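Local structure of Rep protein (Adeno-associated virus - 5, 1M55) at residues Tyr5-Arg10 / Asp129-Thr134; Asp57-Val62 / Ala113-Val118; Lys76-Phe81 / Ala165-Asp170. The protein probably binds the viral replication origin and nicks one DNA strand there, as the endonuclease domain of a Rep protein that initiates rolling-circle-type replication. One frame throughout, in Å; residues are numbered along the deposited sequence.

Interaction 1: residues Tyr5-Arg10 / Asp129-Thr134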
loop_
_atom_site.group_PDB
_atom_site.type_symbol
_atom_site.label_atom_id
_atom_site.label_comp_id
_atom_site.label_asym_id
_atom_site.label_seq_id
_atom_site.Cartn_x
_atom_site.Cartn_y
_atom_site.Cartn_z
ATOM N N TYR A 5 2.829 11.792 0.848
ATOM C CA TYR A 5 2.678 11.648 -0.597
ATOM C C TYR A 5 1.893 10.343 -0.682
ATOM O O TYR A 5 1.907 9.555 0.272
ATOM C CB TYR A 5 4.025 11.414 -1.292
ATOM C CG TYR A 5 4.915 12.625 -1.417
ATOM C CD1 TYR A 5 6.213 12.609 -0.914
ATOM C CD2 TYR A 5 4.474 13.776 -2.073
ATOM C CE1 TYR A 5 7.057 13.705 -1.065
ATOM C CE2 TYR A 5 5.304 14.878 -2.226
ATOM C CZ TYR A 5 6.595 14.837 -1.723
ATOM O OH TYR A 5 7.416 15.931 -1.875
ATOM N N GLU A 6 1.175 10.131 -1.782
ATOM C CA GLU A 6 0.443 8.885 -1.964
ATOM C C GLU A 6 0.845 8.241 -3.270
ATOM O O GLU A 6 0.826 8.877 -4.324
ATOM C CB GLU A 6 -1.078 9.068 -1.972
ATOM C CG GLU A 6 -1.805 7.719 -2.165
ATOM C CD GLU A 6 -3.310 7.840 -2.322
ATOM O OE1 GLU A 6 -3.762 8.527 -3.262
ATOM O OE2 GLU A 6 -4.040 7.218 -1.524
ATOM N N VAL A 7 1.245 6.981 -3.185
ATOM C CA VAL A 7 1.607 6.221 -4.365
ATOM C C VAL A 7 0.705 4.997 -4.351
ATOM O O VAL A 7 0.617 4.293 -3.338
ATOM C CB VAL A 7 3.087 5.778 -4.339
ATOM C CG1 VAL A 7 3.413 4.984 -5.595
ATOM C CG2 VAL A 7 4.001 6.995 -4.223
ATOM N N ILE A 8 -0.043 4.797 -5.429
ATOM C CA ILE A 8 -0.912 3.634 -5.502
ATOM C C ILE A 8 -0.213 2.578 -6.347
ATOM O O ILE A 8 0.249 2.862 -7.458
ATOM C CB ILE A 8 -2.304 3.976 -6.084
ATOM C CG1 ILE A 8 -3.054 4.897 -5.115
ATOM C CG2 ILE A 8 -3.114 2.693 -6.311
ATOM C CD1 ILE A 8 -4.413 5.354 -5.617
ATOM N N VAL A 9 -0.048 1.396 -5.765
ATOM C CA VAL A 9 0.597 0.296 -6.456
ATOM C C VAL A 9 -0.406 -0.818 -6.738
ATOM O O VAL A 9 -1.011 -1.369 -5.816
ATOM C CB VAL A 9 1.775 -0.291 -5.631
ATOM C CG1 VAL A 9 2.445 -1.428 -6.404
ATOM C CG2 VAL A 9 2.791 0.792 -5.307
ATOM N N ARG A 10 -0.626 -1.103 -8.015
ATOM C CA ARG A 10 -1.524 -2.179 -8.413
ATOM C C ARG A 10 -0.707 -3.456 -8.269
ATOM O O ARG A 10 0.417 -3.542 -8.766
ATOM C CB ARG A 10 -2.010 -1.961 -9.843
ATOM C CG ARG A 10 -2.997 -0.809 -9.933
ATOM C CD ARG A 10 -3.334 -0.455 -11.359
ATOM N NE ARG A 10 -4.451 0.481 -11.413
ATOM C CZ ARG A 10 -4.839 1.120 -12.510
ATOM N NH1 ARG A 10 -4.199 0.930 -13.656
ATOM N NH2 ARG A 10 -5.881 1.940 -12.465
ATOM N N ASP A 129 0.117 1.674 -15.633
ATOM C CA ASP A 129 0.400 2.569 -14.511
ATOM C C ASP A 129 0.312 1.839 -13.180
ATOM O O ASP A 129 -0.352 2.306 -12.256
ATOM C CB ASP A 129 -0.587 3.751 -14.509
ATOM C CG ASP A 129 -0.556 4.549 -15.804
ATOM O OD1 ASP A 129 0.547 4.815 -16.330
ATOM O OD2 ASP A 129 -1.646 4.914 -16.295
ATOM N N TRP A 130 1.006 0.710 -13.070
ATOM C CA TRP A 130 0.945 -0.066 -11.841
ATOM C C TRP A 130 1.597 0.582 -10.615
ATOM O O TRP A 130 1.355 0.153 -9.494
ATOM C CB TRP A 130 1.391 -1.516 -12.069
ATOM C CG TRP A 130 2.850 -1.724 -12.247
ATOM C CD1 TRP A 130 3.587 -1.493 -13.375
ATOM C CD2 TRP A 130 3.759 -2.234 -11.266
ATOM N NE1 TRP A 130 4.901 -1.828 -13.152
ATOM C CE2 TRP A 130 5.036 -2.285 -11.868
ATOM C CE3 TRP A 130 3.619 -2.657 -9.936
ATOM C CZ2 TRP A 130 6.168 -2.741 -11.183
ATOM C CZ3 TRP A 130 4.746 -3.112 -9.256
ATOM C CH2 TRP A 130 6.003 -3.150 -9.884
ATOM N N VAL A 131 2.458 1.574 -10.828
ATOM C CA VAL A 131 3.066 2.319 -9.720
ATOM C C VAL A 131 2.790 3.771 -10.093
ATOM O O VAL A 131 3.440 4.322 -10.986
ATOM C CB VAL A 131 4.585 2.089 -9.585
ATOM C CG1 VAL A 131 5.146 2.953 -8.455
ATOM C CG2 VAL A 131 4.870 0.629 -9.287
ATOM N N ALA A 132 1.795 4.371 -9.447
ATOM C CA ALA A 132 1.397 5.736 -9.771
ATOM C C ALA A 132 1.361 6.712 -8.602
ATOM O O ALA A 132 0.743 6.440 -7.570
ATOM C CB ALA A 132 0.028 5.712 -10.459
ATOM N N ILE A 133 2.009 7.859 -8.776
ATOM C CA ILE A 133 2.013 8.903 -7.753
ATOM C C ILE A 133 0.707 9.689 -7.920
ATOM O O ILE A 133 0.360 10.100 -9.034
ATOM C CB ILE A 133 3.179 9.896 -7.953
ATOM C CG1 ILE A 133 4.522 9.168 -7.902
ATOM C CG2 ILE A 133 3.125 10.988 -6.888
ATOM C CD1 ILE A 133 5.687 10.024 -8.358
ATOM N N THR A 134 -0.028 9.880 -6.834
ATOM C CA THR A 134 -1.270 10.632 -6.914
ATOM C C THR A 134 -0.946 12.108 -7.151
ATOM O O THR A 134 -0.085 12.689 -6.476
ATOM C CB THR A 134 -2.114 10.461 -5.640
ATOM O OG1 THR A 134 -2.388 9.068 -5.447
ATOM C CG2 THR A 134 -3.435 11.212 -5.759
HETATM O O HOH W 1 1.276 12.033 -3.945
HETATM O O HOH W 2 -1.481 2.310 -9.687
#
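E6 holds CG anti to its backbone N (chi1 -180°) and runs on extended, while T134 keeps OG1 beside its own N, anti to the carbonyl carbon; with these rotamers hydroxyl and carboxylate meet at one end of an antiparallel ladder between strands 5-10 and 131-133. T134 OG1 donates to E6 OE1 over 2.6 Å, reaching it on the anti side of the carboxylate and 20° out of its plane. The same two residues are joined through the backbone, T134 N to E6 O at 2.8 Å and almost straight (178°), a double grip of N-H and hydroxyl that threonine can supply. E6 OE2 is left for H91 ND1 and the hydroxyl of Y149. Since H91 binds a zinc ion in the His-hydrophobic-His motif of HUH endonucleases, E6 acts as a second-shell residue, itself steadied by T134. I8 points to the same face as A132 and packs on H89 and H91; the small methyl of A132 adds little bulk beside it.

I8 and A132 exchange backbone bonds in both directions, I8 N lying 2.8 Å from A132 O. The opposite face carries V7, V9, V131 and I133, branched apolar residues that suit a strand; the first three are buried, V7 and V9 against helix 50-71 and V131 against helix 101-118. V7 CG1 crosses to V131 CG1 at 3.9 Å. Where the ladder runs out, W130 lies alongside V9, pointing the same way, with its CE3 3.9 Å from V9 CG1, and its broad indole extends the apolar face. W130 O takes R10 N at 2.8 Å as well as a CA-H contact from V9. A water bridges the segments near this end, donating to I8 O and, over 2.8 Å, to D129 O.

Interaction 2: residues Asp57-Val62 / Ala113-Val118; sequences DRIRRV and AQLVKV
V62 overlaps three residues of the facing helix at once, as the central side chain of a helix-helix packing whose short axes run 10.1 Å apart at 132°. Its CG1 sits 3.6 Å from Q114 CG, the two side chains crossing at about a right angle, and equally close to L115 CD2. CG2 serves the other direction, sliding past V118 in the opposite sense to reach V118 CG1 at 3.8 Å. A short branched residue fits here, because its two methyls diverge to separate neighbours.

One turn earlier, I59 crosses L115 at about a right angle; I59 CG2 touches L115 CD2 at 4.0 Å, and L115 CD1 as well. The longer leucine reaches both I59 and V62, its CD2 also resting on I59 O. Q114 contributes only its aliphatic part: the chain bends at chi2 (71°), so CD turns aside and CG is the atom that meets V62. Away from this contact D57, R60 and R61 form a salt-bridge network: D57 OD1 accepts from both NE and NH2 of R60, and OD2 from R61 NE. At the solvent margin a water bridges the helices, accepting from R58 NH1 at 2.9 Å and donating to V118 O.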
loop_
_atom_site.group_PDB
_atom_site.type_symbol
_atom_site.label_atom_id
_atom_site.label_comp_id
_atom_site.label_asym_id
_atom_site.label_seq_id
_atom_site.Cartn_x
_atom_site.Cartn_y
_atom_site.Cartn_z
ATOM N N ASP A 57 2.448 -7.508 0.719
ATOM C CA ASP A 57 3.341 -7.226 1.840
ATOM C C ASP A 57 4.788 -7.102 1.389
ATOM O O ASP A 57 5.526 -6.253 1.898
ATOM C CB ASP A 57 3.237 -8.287 2.936
ATOM C CG ASP A 57 4.011 -7.901 4.194
ATOM O OD1 ASP A 57 3.716 -6.837 4.781
ATOM O OD2 ASP A 57 4.931 -8.649 4.580
ATOM N N ARG A 58 5.202 -7.949 0.448
ATOM C CA ARG A 58 6.572 -7.887 -0.036
ATOM C C ARG A 58 6.786 -6.567 -0.771
ATOM O O ARG A 58 7.817 -5.911 -0.595
ATOM C CB ARG A 58 6.897 -9.074 -0.943
ATOM C CG ARG A 58 8.372 -9.169 -1.344
ATOM C CD ARG A 58 9.306 -9.218 -0.127
ATOM N NE ARG A 58 8.943 -10.278 0.812
ATOM C CZ ARG A 58 9.266 -11.559 0.667
ATOM N NH1 ARG A 58 9.979 -11.961 -0.380
ATOM N NH2 ARG A 58 8.829 -12.451 1.547
ATOM N N ILE A 59 5.803 -6.163 -1.574
ATOM C CA ILE A 59 5.892 -4.898 -2.300
ATOM C C ILE A 59 6.014 -3.759 -1.288
ATOM O O ILE A 59 6.879 -2.889 -1.420
ATOM C CB ILE A 59 4.636 -4.657 -3.179
ATOM C CG1 ILE A 59 4.635 -5.610 -4.373
ATOM C CG2 ILE A 59 4.582 -3.203 -3.664
ATOM C CD1 ILE A 59 3.383 -5.494 -5.233
ATOM N N ARG A 60 5.150 -3.775 -0.277
ATOM C CA ARG A 60 5.155 -2.747 0.755
ATOM C C ARG A 60 6.522 -2.604 1.420
ATOM O O ARG A 60 7.062 -1.497 1.511
ATOM C CB ARG A 60 4.103 -3.051 1.822
ATOM C CG ARG A 60 4.147 -2.084 2.981
ATOM C CD ARG A 60 3.331 -2.576 4.142
ATOM N NE ARG A 60 3.878 -3.772 4.784
ATOM C CZ ARG A 60 4.660 -3.753 5.861
ATOM N NH1 ARG A 60 5.017 -2.597 6.414
ATOM N NH2 ARG A 60 5.000 -4.891 6.448
ATOM N N ARG A 61 7.082 -3.718 1.887
ATOM C CA ARG A 61 8.382 -3.669 2.548
ATOM C C ARG A 61 9.497 -3.199 1.615
ATOM O O ARG A 61 10.284 -2.326 1.976
ATOM C CB ARG A 61 8.725 -5.022 3.168
ATOM C CG ARG A 61 7.793 -5.425 4.303
ATOM C CD ARG A 61 8.154 -6.806 4.829
ATOM N NE ARG A 61 7.209 -7.294 5.831
ATOM C CZ ARG A 61 7.303 -7.053 7.135
ATOM N NH1 ARG A 61 8.299 -6.320 7.613
ATOM N NH2 ARG A 61 6.414 -7.575 7.968
ATOM N N VAL A 62 9.562 -3.757 0.411
ATOM C CA VAL A 62 10.598 -3.355 -0.537
ATOM C C VAL A 62 10.474 -1.860 -0.865
ATOM O O VAL A 62 11.477 -1.136 -0.915
ATOM C CB VAL A 62 10.552 -4.205 -1.829
ATOM C CG1 VAL A 62 11.491 -3.622 -2.883
ATOM C CG2 VAL A 62 10.951 -5.649 -1.510
ATOM N N ALA A 113 11.625 -0.034 -10.306
ATOM C CA ALA A 113 12.661 -0.902 -10.864
ATOM C C ALA A 113 13.117 -1.934 -9.824
ATOM O O ALA A 113 13.342 -3.104 -10.150
ATOM C CB ALA A 113 13.839 -0.066 -11.344
ATOM N N GLN A 114 13.243 -1.500 -8.572
ATOM C CA GLN A 114 13.651 -2.395 -7.491
ATOM C C GLN A 114 12.579 -3.465 -7.257
ATOM O O GLN A 114 12.898 -4.636 -7.027
ATOM C CB GLN A 114 13.914 -1.598 -6.210
ATOM C CG GLN A 114 14.202 -2.440 -4.971
ATOM C CD GLN A 114 15.562 -3.131 -4.996
ATOM O OE1 GLN A 114 16.235 -3.194 -6.026
ATOM N NE2 GLN A 114 15.966 -3.659 -3.852
ATOM N N LEU A 115 11.310 -3.071 -7.324
ATOM C CA LEU A 115 10.214 -4.021 -7.144
ATOM C C LEU A 115 10.261 -5.093 -8.233
ATOM O O LEU A 115 10.084 -6.281 -7.961
ATOM C CB LEU A 115 8.861 -3.303 -7.194
ATOM C CG LEU A 115 8.528 -2.398 -6.005
ATOM C CD1 LEU A 115 7.248 -1.625 -6.268
ATOM C CD2 LEU A 115 8.397 -3.239 -4.750
ATOM N N VAL A 116 10.508 -4.668 -9.467
ATOM C CA VAL A 116 10.574 -5.593 -10.596
ATOM C C VAL A 116 11.661 -6.650 -10.369
ATOM O O VAL A 116 11.435 -7.844 -10.583
ATOM C CB VAL A 116 10.816 -4.827 -11.924
ATOM C CG1 VAL A 116 11.097 -5.795 -13.077
ATOM C CG2 VAL A 116 9.597 -3.970 -12.251
ATOM N N LYS A 117 12.820 -6.218 -9.891
ATOM C CA LYS A 117 13.922 -7.142 -9.639
ATOM C C LYS A 117 13.718 -8.073 -8.446
ATOM O O LYS A 117 13.891 -9.288 -8.557
ATOM C CB LYS A 117 15.229 -6.365 -9.464
ATOM C CG LYS A 117 15.722 -5.722 -10.748
ATOM C CD LYS A 117 17.103 -5.113 -10.605
ATOM C CE LYS A 117 17.096 -3.896 -9.707
ATOM N NZ LYS A 117 18.428 -3.229 -9.720
ATOM N N VAL A 118 13.344 -7.504 -7.306
ATOM C CA VAL A 118 13.163 -8.270 -6.077
ATOM C C VAL A 118 11.904 -9.121 -5.973
ATOM O O VAL A 118 11.965 -10.295 -5.593
ATOM C CB VAL A 118 13.228 -7.336 -4.839
ATOM C CG1 VAL A 118 12.957 -8.110 -3.558
ATOM C CG2 VAL A 118 14.579 -6.658 -4.774
HETATM O O HOH W 3 11.308 -11.460 -2.913
#

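Interaction 3: residues Lys76-Phe81 / Ala165-Asp170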
loop_
_atom_site.group_PDB
_atom_site.type_symbol
_atom_site.label_atom_id
_atom_site.label_comp_id
_atom_site.label_asym_id
_atom_site.label_seq_id
_atom_site.Cartn_x
_atom_site.Cartn_y
_atom_site.Cartn_z
ATOM N N LYS A 76 7.610 7.666 8.314
ATOM C CA LYS A 76 6.296 7.291 8.819
ATOM C C LYS A 76 5.453 6.926 7.603
ATOM O O LYS A 76 5.619 7.518 6.522
ATOM C CB LYS A 76 5.650 8.457 9.568
ATOM C CG LYS A 76 6.300 8.776 10.906
ATOM C CD LYS A 76 6.163 7.610 11.872
ATOM C CE LYS A 76 6.728 7.950 13.242
ATOM N NZ LYS A 76 6.456 6.873 14.232
ATOM N N PHE A 77 4.551 5.967 7.781
ATOM C CA PHE A 77 3.703 5.513 6.688
ATOM C C PHE A 77 2.400 4.912 7.179
ATOM O O PHE A 77 2.258 4.564 8.355
ATOM C CB PHE A 77 4.434 4.425 5.864
ATOM C CG PHE A 77 4.689 3.136 6.629
ATOM C CD1 PHE A 77 3.711 2.140 6.708
ATOM C CD2 PHE A 77 5.898 2.933 7.290
ATOM C CE1 PHE A 77 3.935 0.965 7.438
ATOM C CE2 PHE A 77 6.132 1.761 8.023
ATOM C CZ PHE A 77 5.149 0.778 8.096
ATOM N N PHE A 78 1.445 4.835 6.259
ATOM C CA PHE A 78 0.168 4.180 6.480
ATOM C C PHE A 78 -0.108 3.579 5.109
ATOM O O PHE A 78 -0.219 4.302 4.122
ATOM C CB PHE A 78 -0.965 5.123 6.888
ATOM C CG PHE A 78 -2.239 4.390 7.235
ATOM C CD1 PHE A 78 -2.485 3.972 8.540
ATOM C CD2 PHE A 78 -3.156 4.045 6.239
ATOM C CE1 PHE A 78 -3.622 3.213 8.850
ATOM C CE2 PHE A 78 -4.292 3.293 6.539
ATOM C CZ PHE A 78 -4.522 2.874 7.849
ATOM N N VAL A 79 -0.120 2.255 5.047
ATOM C CA VAL A 79 -0.334 1.536 3.801
ATOM C C VAL A 79 -1.574 0.667 3.932
ATOM O O VAL A 79 -1.704 -0.101 4.890
ATOM C CB VAL A 79 0.887 0.637 3.480
ATOM C CG1 VAL A 79 0.667 -0.142 2.189
ATOM C CG2 VAL A 79 2.151 1.485 3.376
ATOM N N GLN A 80 -2.500 0.812 2.993
ATOM C CA GLN A 80 -3.717 0.018 3.021
ATOM C C GLN A 80 -3.872 -0.796 1.737
ATOM O O GLN A 80 -3.793 -0.255 0.631
ATOM C CB GLN A 80 -4.943 0.906 3.253
ATOM C CG GLN A 80 -6.244 0.131 3.359
ATOM C CD GLN A 80 -7.316 0.912 4.078
ATOM O OE1 GLN A 80 -7.253 1.090 5.288
ATOM N NE2 GLN A 80 -8.307 1.384 3.337
ATOM N N PHE A 81 -4.036 -2.106 1.903
ATOM C CA PHE A 81 -4.212 -3.040 0.793
ATOM C C PHE A 81 -5.715 -3.223 0.561
ATOM O O PHE A 81 -6.462 -3.556 1.491
ATOM C CB PHE A 81 -3.550 -4.382 1.134
ATOM C CG PHE A 81 -3.586 -5.387 0.015
ATOM C CD1 PHE A 81 -3.885 -6.721 0.274
ATOM C CD2 PHE A 81 -3.336 -5.000 -1.300
ATOM C CE1 PHE A 81 -3.939 -7.655 -0.762
ATOM C CE2 PHE A 81 -3.388 -5.930 -2.341
ATOM C CZ PHE A 81 -3.691 -7.257 -2.068
ATOM N N ALA A 165 -3.847 -3.698 6.312
ATOM C CA ALA A 165 -3.241 -2.381 6.454
ATOM C C ALA A 165 -2.073 -2.468 7.424
ATOM O O ALA A 165 -2.040 -3.351 8.285
ATOM C CB ALA A 165 -4.267 -1.347 6.931
ATOM N N TRP A 166 -1.113 -1.564 7.257
ATOM C CA TRP A 166 0.084 -1.512 8.093
ATOM C C TRP A 166 0.413 -0.047 8.354
ATOM O O TRP A 166 0.158 0.814 7.510
ATOM C CB TRP A 166 1.293 -2.112 7.361
ATOM C CG TRP A 166 1.147 -3.505 6.821
ATOM C CD1 TRP A 166 1.624 -4.656 7.387
ATOM C CD2 TRP A 166 0.607 -3.880 5.545
ATOM N NE1 TRP A 166 1.432 -5.718 6.534
ATOM C CE2 TRP A 166 0.810 -5.272 5.397
ATOM C CE3 TRP A 166 -0.019 -3.172 4.508
ATOM C CZ2 TRP A 166 0.411 -5.972 4.252
ATOM C CZ3 TRP A 166 -0.414 -3.867 3.369
ATOM C CH2 TRP A 166 -0.196 -5.254 3.251
ATOM N N THR A 167 1.035 0.232 9.493
ATOM C CA THR A 167 1.420 1.599 9.816
ATOM C C THR A 167 2.381 1.633 10.991
ATOM O O THR A 167 2.413 0.702 11.806
ATOM C CB THR A 167 0.194 2.471 10.183
ATOM O OG1 THR A 167 0.606 3.831 10.357
ATOM C CG2 THR A 167 -0.455 1.982 11.469
ATOM N N ASN A 168 3.211 2.669 11.025
ATOM C CA ASN A 168 4.125 2.866 12.140
ATOM C C ASN A 168 3.716 4.154 12.863
ATOM O O ASN A 168 4.489 4.723 13.634
ATOM C CB ASN A 168 5.604 2.866 11.714
ATOM C CG ASN A 168 5.938 3.944 10.707
ATOM O OD1 ASN A 168 5.067 4.677 10.240
ATOM N ND2 ASN A 168 7.212 4.031 10.347
ATOM N N LEU A 169 2.492 4.611 12.590
ATOM C CA LEU A 169 1.936 5.794 13.244
ATOM C C LEU A 169 1.168 5.263 14.454
ATOM O O LEU A 169 0.172 4.552 14.303
ATOM C CB LEU A 169 0.979 6.543 12.305
ATOM C CG LEU A 169 1.612 7.213 11.081
ATOM C CD1 LEU A 169 0.540 7.609 10.082
ATOM C CD2 LEU A 169 2.428 8.425 11.516
ATOM N N ASP A 170 1.643 5.594 15.652
ATOM C CA ASP A 170 1.023 5.133 16.895
ATOM C C ASP A 170 -0.483 5.360 16.959
ATOM O O ASP A 170 -1.231 4.501 17.425
ATOM C CB ASP A 170 1.692 5.797 18.106
ATOM C CG ASP A 170 3.159 5.409 18.261
ATOM O OD1 ASP A 170 3.532 4.273 17.896
ATOM O OD2 ASP A 170 3.942 6.248 18.759
HETATM O O HOH W 4 3.612 8.038 15.534
#
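F77 and N168 cross at about a right angle, ring and amide planes 34° apart, at the end of an antiparallel ladder in the central sheet of this HUH-type nuclease domain. F77 CG takes the crowded position between N and carbonyl carbon (chi1 66°); the ring comes back over the neighbouring strand, and N168 ND2 lies 3.4 Å from F77 CE2. N168 OD1, over one ring face, accepts from F77 N at 2.8 Å, while ND2 bonds to S75 O. An asparagine suits this site, since its amide offers both an acceptor and a donor to the backbone leading into strand 77-81. T167 does similar work: its OG1 donates to F77 O at 2.7 Å and accepts from L169 N, forming an ST turn just where strand 165-167 gives way to loop.

V79 and W166 form the hydrogen-bonded pair, their side chains crossing obliquely with V79 CG1 3.9 Å from W166 CE3. Further out, W166 CZ3 rests obliquely by F81 CB, so the wide indole reaches from V79 to F81, two residues further along the strand, and its cation-pi partner is R60 of helix 50-71. F78 and T167 point to the other face, where CD1 of the phenylalanine meets T167 CB at 3.5 Å and the ring packs against I150 and L154 of helix 149-154. K76, whose N bonds to the zinc ligand E95, has a long chain bent at chi2 that passes L169 CD2 and the N168 amide before NZ donates to N168 O at 3.0 Å.

From the N terminus, strand 3-10 is followed by 118 residues before 129-134 returns beside it, so interaction 1 closes a long loop. Interaction 2 lies wholly within that span, joining helices 50-71 and 101-118. Interaction 3 crosses both: 76-81 falls inside their loops, whereas 165-170 comes after them. Interactions 1 and 3 join outer strands to different parts of one sheet, without touching each other, and interaction 2 lies against both. W130 packs on V116 and L115, and V9 on I59; on the other flank, R60 packs against W166, F77 and V79. Helix 50-71 therefore ties the two sheet contacts together.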